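Local structure of lipase, class 3 (Penicillium roqueforti FM164, 6L7N) at residues 123-126 with 127-130; 117-120 with 121-124. The protein probably hydrolyses the ester bonds of acylglycerols, as a class 3 fungal lipase of the alpha/beta-hydrolase fold. All blocks are in the same frame, centred on the assembly; numbering follows the deposited sequence.

Overall arrangement
Both contacts lie on helix 112-135, and contact 2 (117-120 with 121-124) comes first along the chain. Contact 1 (123-126 with 127-130) follows it, sharing D123 and D124. Their centres are about 9 Å apart, and they meet where CD1 of I125 packs 3.9 Å from CZ3 of W118. The helix lies in the connection between the neighbouring parallel strands 77-83 and 140-146 of the mixed central sheet, after helix 88-94 and a short hairpin. Contact 2 faces helix 148-161, while contact 1 covers one face of the sheet at strands 52-57, 66-72 and 77-83. The helix leads into strand 140-146, after which sequence and geometry suggest a nucleophile elbow.

Contact 1 of 2, residues 123-126 with 127-130; sequences DDII and KELK
K127 reaches back along its own helix toward D123 and D124. Its CB lies 3.8 Å from the O of D124. With CG anti to the carbonyl carbon (chi1 -62°), the chain starts out beside the backbone N, and CG comes to 3.4 Å from the O of D123, the same oxygen that accepts the K127 N-H. CD is already drawing away from that oxygen. Extended from there on, the chain carries NZ outward to 4.5 Å from OD1 of D124, too far for a salt bridge. Water 1 joins the two, donating to OD1 of D124 at 2.8 Å and accepting from NZ of K127. E128 instead lays its CG 3.0 Å from the O of D124, whose carbonyl receives the E128 N-H. On the buried side, I125 and L129 point the same way, CG2 of I125 meeting CD1 of L129 at 3.8 Å, and both press on L80 of strand 77-83. Four regular i to i+4 backbone bonds hold these two amphipathic turns: branched apolar side chains suit the sheet side, whereas the water-bridged charges suit solvent and would probably favour each other only weakly.

Contact 2 of 2, residues 117-120 with 121-124; sequences SWVL and VRDD
W118 and R122 meet first through CH-pi packing. R122 CB sits over the six-membered ring of W118, 3.9 Å from its centroid and 16° off the normal, and CG and CD continue across the indole to bring CD 3.5 Å from NE1. W118 CG is anti to the backbone N (chi1 166°), which swings the indole beneath the next turn. Ring and guanidinium planes stand 64° apart, so the two are not stacked. An apolar contact adds to this, V121 CG2 approaching W118 CE3 at 3.9 Å. Separately, a methyl covers the charged group: V119 CG1 lies over one face of the R122 guanidinium, 3.6 Å from NH2.

The polar ends turn to helix 148-161, where OD2 of D159 accepts from W118 NE1 and forms a salt bridge with R122 NH1.

Among backbone bonds, V121 N donates to the O of W118, its N lying well above the carbonyl plane, while R122 N to the O of V119 is weak at 3.5 Å. Water takes over beyond: water 2 links the O of V119 to D123 N, and water 3 ties that same oxygen to R122 NE and D123 OD1. V119 O and D123 N, 4.7 Å apart, thus no longer bond directly. Such hydration is characteristic of a helix opened on its solvent side, while tryptophan and arginine, sharing one carboxylate oxygen, pin the inner side to the neighbouring helix.

Contact 1 of 2, residues 123-126 with 127-130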
ATOM      1  N   ASP A 123       2.076  18.157   0.049  1.00 14.03           N
ATOM      2  CA  ASP A 123       2.002  19.359   0.886  1.00 17.55           C
ATOM      3  C   ASP A 123       0.693  19.409   1.671  1.00  9.84           C
ATOM      4  O   ASP A 123       0.681  19.582   2.904  1.00 13.17           O
ATOM      5  CB  ASP A 123       2.159  20.597   0.004  1.00 12.33           C
ATOM      6  CG  ASP A 123       3.530  20.679  -0.641  1.00 25.63           C
ATOM      7  OD1 ASP A 123       4.288  19.697  -0.551  1.00 20.98           O
ATOM      8  OD2 ASP A 123       3.832  21.716  -1.275  1.00 23.45           O
ATOM      9  N   ASP A 124      -0.423  19.242   0.964  1.00 13.03           N
ATOM     10  CA  ASP A 124      -1.719  19.277   1.635  1.00 17.45           C
ATOM     11  C   ASP A 124      -1.878  18.097   2.579  1.00 14.23           C
ATOM     12  O   ASP A 124      -2.465  18.243   3.660  1.00 14.94           O
ATOM     13  CB  ASP A 124      -2.857  19.285   0.618  1.00 12.76           C
ATOM     14  CG  ASP A 124      -3.183  20.682   0.114  1.00 18.42           C
ATOM     15  OD1 ASP A 124      -2.542  21.652   0.569  1.00 19.05           O
ATOM     16  OD2 ASP A 124      -4.077  20.801  -0.743  1.00 24.22           O
ATOM     17  N   ILE A 125      -1.369  16.916   2.206  1.00 11.09           N
ATOM     18  CA  ILE A 125      -1.550  15.782   3.105  1.00 11.12           C
ATOM     19  C   ILE A 125      -0.773  15.998   4.397  1.00 11.02           C
ATOM     20  O   ILE A 125      -1.245  15.641   5.481  1.00 11.83           O
ATOM     21  CB  ILE A 125      -1.178  14.459   2.407  1.00 11.62           C
ATOM     22  CG1 ILE A 125      -2.312  14.040   1.471  1.00 11.17           C
ATOM     23  CG2 ILE A 125      -0.930  13.351   3.433  1.00 10.59           C
ATOM     24  CD1 ILE A 125      -1.961  12.884   0.528  1.00 10.80           C
ATOM     25  N   ILE A 126       0.408  16.615   4.314  1.00  9.68           N
ATOM     26  CA  ILE A 126       1.186  16.894   5.520  1.00  8.96           C
ATOM     27  C   ILE A 126       0.429  17.856   6.433  1.00 13.11           C
ATOM     28  O   ILE A 126       0.322  17.635   7.649  1.00 13.38           O
ATOM     29  CB  ILE A 126       2.581  17.431   5.146  1.00 13.39           C
ATOM     30  CG1 ILE A 126       3.400  16.315   4.489  1.00 12.67           C
ATOM     31  CG2 ILE A 126       3.315  17.946   6.365  1.00 19.98           C
ATOM     32  CD1 ILE A 126       4.770  16.758   3.980  1.00 14.15           C
ATOM     33  N   LYS A 127      -0.132  18.926   5.859  1.00 14.30           N
ATOM     34  CA  LYS A 127      -0.872  19.878   6.696  1.00 12.13           C
ATOM     35  C   LYS A 127      -2.116  19.227   7.315  1.00 10.78           C
ATOM     36  O   LYS A 127      -2.409  19.402   8.517  1.00 12.96           O
ATOM     37  CB  LYS A 127      -1.243  21.111   5.873  1.00 14.31           C
ATOM     38  CG  LYS A 127      -0.043  21.904   5.331  1.00 14.54           C
ATOM     39  CD  LYS A 127      -0.519  23.090   4.500  1.00 19.61           C
ATOM     40  CE  LYS A 127       0.631  23.763   3.763  1.00 30.22           C
ATOM     41  NZ  LYS A 127       0.121  24.583   2.631  1.00 40.63           N
ATOM     42  N   GLU A 128      -2.835  18.431   6.516  1.00 12.41           N
ATOM     43  CA  GLU A 128      -4.030  17.744   7.001  1.00 13.73           C
ATOM     44  C   GLU A 128      -3.685  16.756   8.110  1.00 11.80           C
ATOM     45  O   GLU A 128      -4.399  16.646   9.117  1.00 10.21           O
ATOM     46  CB  GLU A 128      -4.715  17.015   5.841  1.00  9.43           C
ATOM     47  CG  GLU A 128      -5.277  17.918   4.745  1.00 13.30           C
ATOM     48  CD  GLU A 128      -5.762  17.155   3.508  1.00 19.33           C
ATOM     49  OE1 GLU A 128      -6.464  17.762   2.661  1.00 18.59           O
ATOM     50  OE2 GLU A 128      -5.439  15.950   3.376  1.00 15.43           O
ATOM     51  N   LEU A 129      -2.614  15.991   7.920  1.00 11.78           N
ATOM     52  CA  LEU A 129      -2.219  15.039   8.940  1.00 10.08           C
ATOM     53  C   LEU A 129      -1.854  15.755  10.227  1.00 11.49           C
ATOM     54  O   LEU A 129      -2.168  15.274  11.318  1.00 13.29           O
ATOM     55  CB  LEU A 129      -1.050  14.196   8.445  1.00  7.60           C
ATOM     56  CG  LEU A 129      -1.433  13.050   7.522  1.00  5.91           C
ATOM     57  CD1 LEU A 129      -0.151  12.383   7.022  1.00 13.41           C
ATOM     58  CD2 LEU A 129      -2.324  12.055   8.261  1.00 13.34           C
ATOM     59  N   LYS A 130      -1.179  16.900  10.126  1.00  9.13           N
ATOM     60  CA  LYS A 130      -0.855  17.624  11.350  1.00 12.12           C
ATOM     61  C   LYS A 130      -2.128  17.947  12.115  1.00 15.35           C
ATOM     62  O   LYS A 130      -2.215  17.722  13.334  1.00 12.97           O
ATOM     63  CB  LYS A 130      -0.065  18.896  11.038  1.00 13.70           C
ATOM     64  CG  LYS A 130       0.315  19.690  12.286  1.00 20.11           C
ATOM     65  CD  LYS A 130       1.198  20.872  11.949  1.00 24.14           C
ATOM     66  CE  LYS A 130       1.544  21.668  13.206  1.00 30.52           C
ATOM     67  NZ  LYS A 130       2.185  22.965  12.857  1.00 31.84           N
TER
HETATM   68  O   HOH W   1      -0.112  22.948   0.775  1.00 33.96           O

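Contact 2 of 2, residues 117-120 with 121-124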
ATOM      1  N   SER A 117       3.702  10.934  -7.981  1.00 12.68           N
ATOM      2  CA  SER A 117       2.330  10.895  -7.483  1.00 10.34           C
ATOM      3  C   SER A 117       2.269  11.321  -6.016  1.00 10.96           C
ATOM      4  O   SER A 117       1.321  11.997  -5.598  1.00 11.47           O
ATOM      5  CB  SER A 117       1.734   9.500  -7.674  1.00  9.13           C
ATOM      6  OG  SER A 117       1.750   9.131  -9.045  1.00 10.09           O
ATOM      7  N   TRP A 118       3.273  10.938  -5.220  1.00  8.92           N
ATOM      8  CA  TRP A 118       3.296  11.391  -3.827  1.00  8.65           C
ATOM      9  C   TRP A 118       3.586  12.892  -3.721  1.00 13.69           C
ATOM     10  O   TRP A 118       2.926  13.598  -2.946  1.00 13.47           O
ATOM     11  CB  TRP A 118       4.306  10.581  -3.003  1.00  8.53           C
ATOM     12  CG  TRP A 118       4.645  11.174  -1.649  1.00  8.07           C
ATOM     13  CD1 TRP A 118       5.892  11.488  -1.181  1.00  7.11           C
ATOM     14  CD2 TRP A 118       3.726  11.514  -0.586  1.00  8.90           C
ATOM     15  NE1 TRP A 118       5.807  12.007   0.099  1.00  6.04           N
ATOM     16  CE2 TRP A 118       4.492  12.029   0.485  1.00  7.43           C
ATOM     17  CE3 TRP A 118       2.338  11.427  -0.436  1.00  9.33           C
ATOM     18  CZ2 TRP A 118       3.911  12.467   1.681  1.00  7.42           C
ATOM     19  CZ3 TRP A 118       1.772  11.861   0.744  1.00 10.45           C
ATOM     20  CH2 TRP A 118       2.554  12.366   1.788  1.00  8.00           C
ATOM     21  N   VAL A 119       4.569  13.399  -4.473  1.00 10.96           N
ATOM     22  CA  VAL A 119       4.914  14.814  -4.320  1.00 12.50           C
ATOM     23  C   VAL A 119       3.738  15.685  -4.731  1.00 11.69           C
ATOM     24  O   VAL A 119       3.558  16.782  -4.187  1.00 13.03           O
ATOM     25  CB  VAL A 119       6.182  15.203  -5.107  1.00 12.22           C
ATOM     26  CG1 VAL A 119       7.426  14.652  -4.446  1.00 19.55           C
ATOM     27  CG2 VAL A 119       6.084  14.765  -6.523  1.00 22.97           C
ATOM     28  N   LEU A 120       2.899  15.201  -5.661  1.00  9.39           N
ATOM     29  CA  LEU A 120       1.747  15.987  -6.109  1.00 13.17           C
ATOM     30  C   LEU A 120       0.754  16.270  -4.982  1.00 15.12           C
ATOM     31  O   LEU A 120       0.124  17.339  -4.964  1.00 12.31           O
ATOM     32  CB  LEU A 120       1.045  15.258  -7.255  1.00 15.72           C
ATOM     33  CG  LEU A 120       0.070  16.093  -8.080  1.00 26.47           C
ATOM     34  CD1 LEU A 120       0.841  17.081  -8.939  1.00 23.76           C
ATOM     35  CD2 LEU A 120      -0.825  15.202  -8.928  1.00 30.89           C
ATOM     36  N   VAL A 121       0.585  15.334  -4.046  1.00 11.62           N
ATOM     37  CA  VAL A 121      -0.402  15.467  -2.968  1.00 12.36           C
ATOM     38  C   VAL A 121       0.236  15.774  -1.615  1.00 10.90           C
ATOM     39  O   VAL A 121      -0.493  16.095  -0.647  1.00 10.19           O
ATOM     40  CB  VAL A 121      -1.283  14.203  -2.856  1.00 10.51           C
ATOM     41  CG1 VAL A 121      -2.225  14.108  -4.026  1.00 12.65           C
ATOM     42  CG2 VAL A 121      -0.423  12.942  -2.756  1.00 12.82           C
ATOM     43  N   ARG A 122       1.570  15.739  -1.538  1.00 10.85           N
ATOM     44  CA  ARG A 122       2.288  15.731  -0.270  1.00 10.38           C
ATOM     45  C   ARG A 122       1.977  16.946   0.604  1.00 12.16           C
ATOM     46  O   ARG A 122       1.722  16.799   1.804  1.00 14.48           O
ATOM     47  CB  ARG A 122       3.787  15.641  -0.577  1.00 17.79           C
ATOM     48  CG  ARG A 122       4.709  16.009   0.552  1.00 21.61           C
ATOM     49  CD  ARG A 122       6.110  15.521   0.260  1.00 16.59           C
ATOM     50  NE  ARG A 122       6.763  16.293  -0.788  1.00 13.18           N
ATOM     51  CZ  ARG A 122       8.071  16.262  -1.013  1.00 19.38           C
ATOM     52  NH1 ARG A 122       8.847  15.497  -0.263  1.00 13.29           N
ATOM     53  NH2 ARG A 122       8.603  16.994  -1.981  1.00 22.96           N
ATOM     54  N   ASP A 123       2.076  18.157   0.049  1.00 14.03           N
ATOM     55  CA  ASP A 123       2.002  19.359   0.886  1.00 17.55           C
ATOM     56  C   ASP A 123       0.693  19.409   1.671  1.00  9.84           C
ATOM     57  O   ASP A 123       0.681  19.582   2.904  1.00 13.17           O
ATOM     58  CB  ASP A 123       2.159  20.597   0.004  1.00 12.33           C
ATOM     59  CG  ASP A 123       3.530  20.679  -0.641  1.00 25.63           C
ATOM     60  OD1 ASP A 123       4.288  19.697  -0.551  1.00 20.98           O
ATOM     61  OD2 ASP A 123       3.832  21.716  -1.275  1.00 23.45           O
ATOM     62  N   ASP A 124      -0.423  19.242   0.964  1.00 13.03           N
ATOM     63  CA  ASP A 124      -1.719  19.277   1.635  1.00 17.45           C
ATOM     64  C   ASP A 124      -1.878  18.097   2.579  1.00 14.23           C
ATOM     65  O   ASP A 124      -2.465  18.243   3.660  1.00 14.94           O
ATOM     66  CB  ASP A 124      -2.857  19.285   0.618  1.00 12.76           C
ATOM     67  CG  ASP A 124      -3.183  20.682   0.114  1.00 18.42           C
ATOM     68  OD1 ASP A 124      -2.542  21.652   0.569  1.00 19.05           O
ATOM     69  OD2 ASP A 124      -4.077  20.801  -0.743  1.00 24.22           O
TER
HETATM   70  O   HOH W   2       1.998  18.664  -2.895  1.00 15.88           O
HETATM   71  O   HOH W   3       5.579  18.313  -2.541  1.00 21.30           O
HETATM   72  O   HOH W   4      -0.634  19.137  -2.175  1.00 15.10           O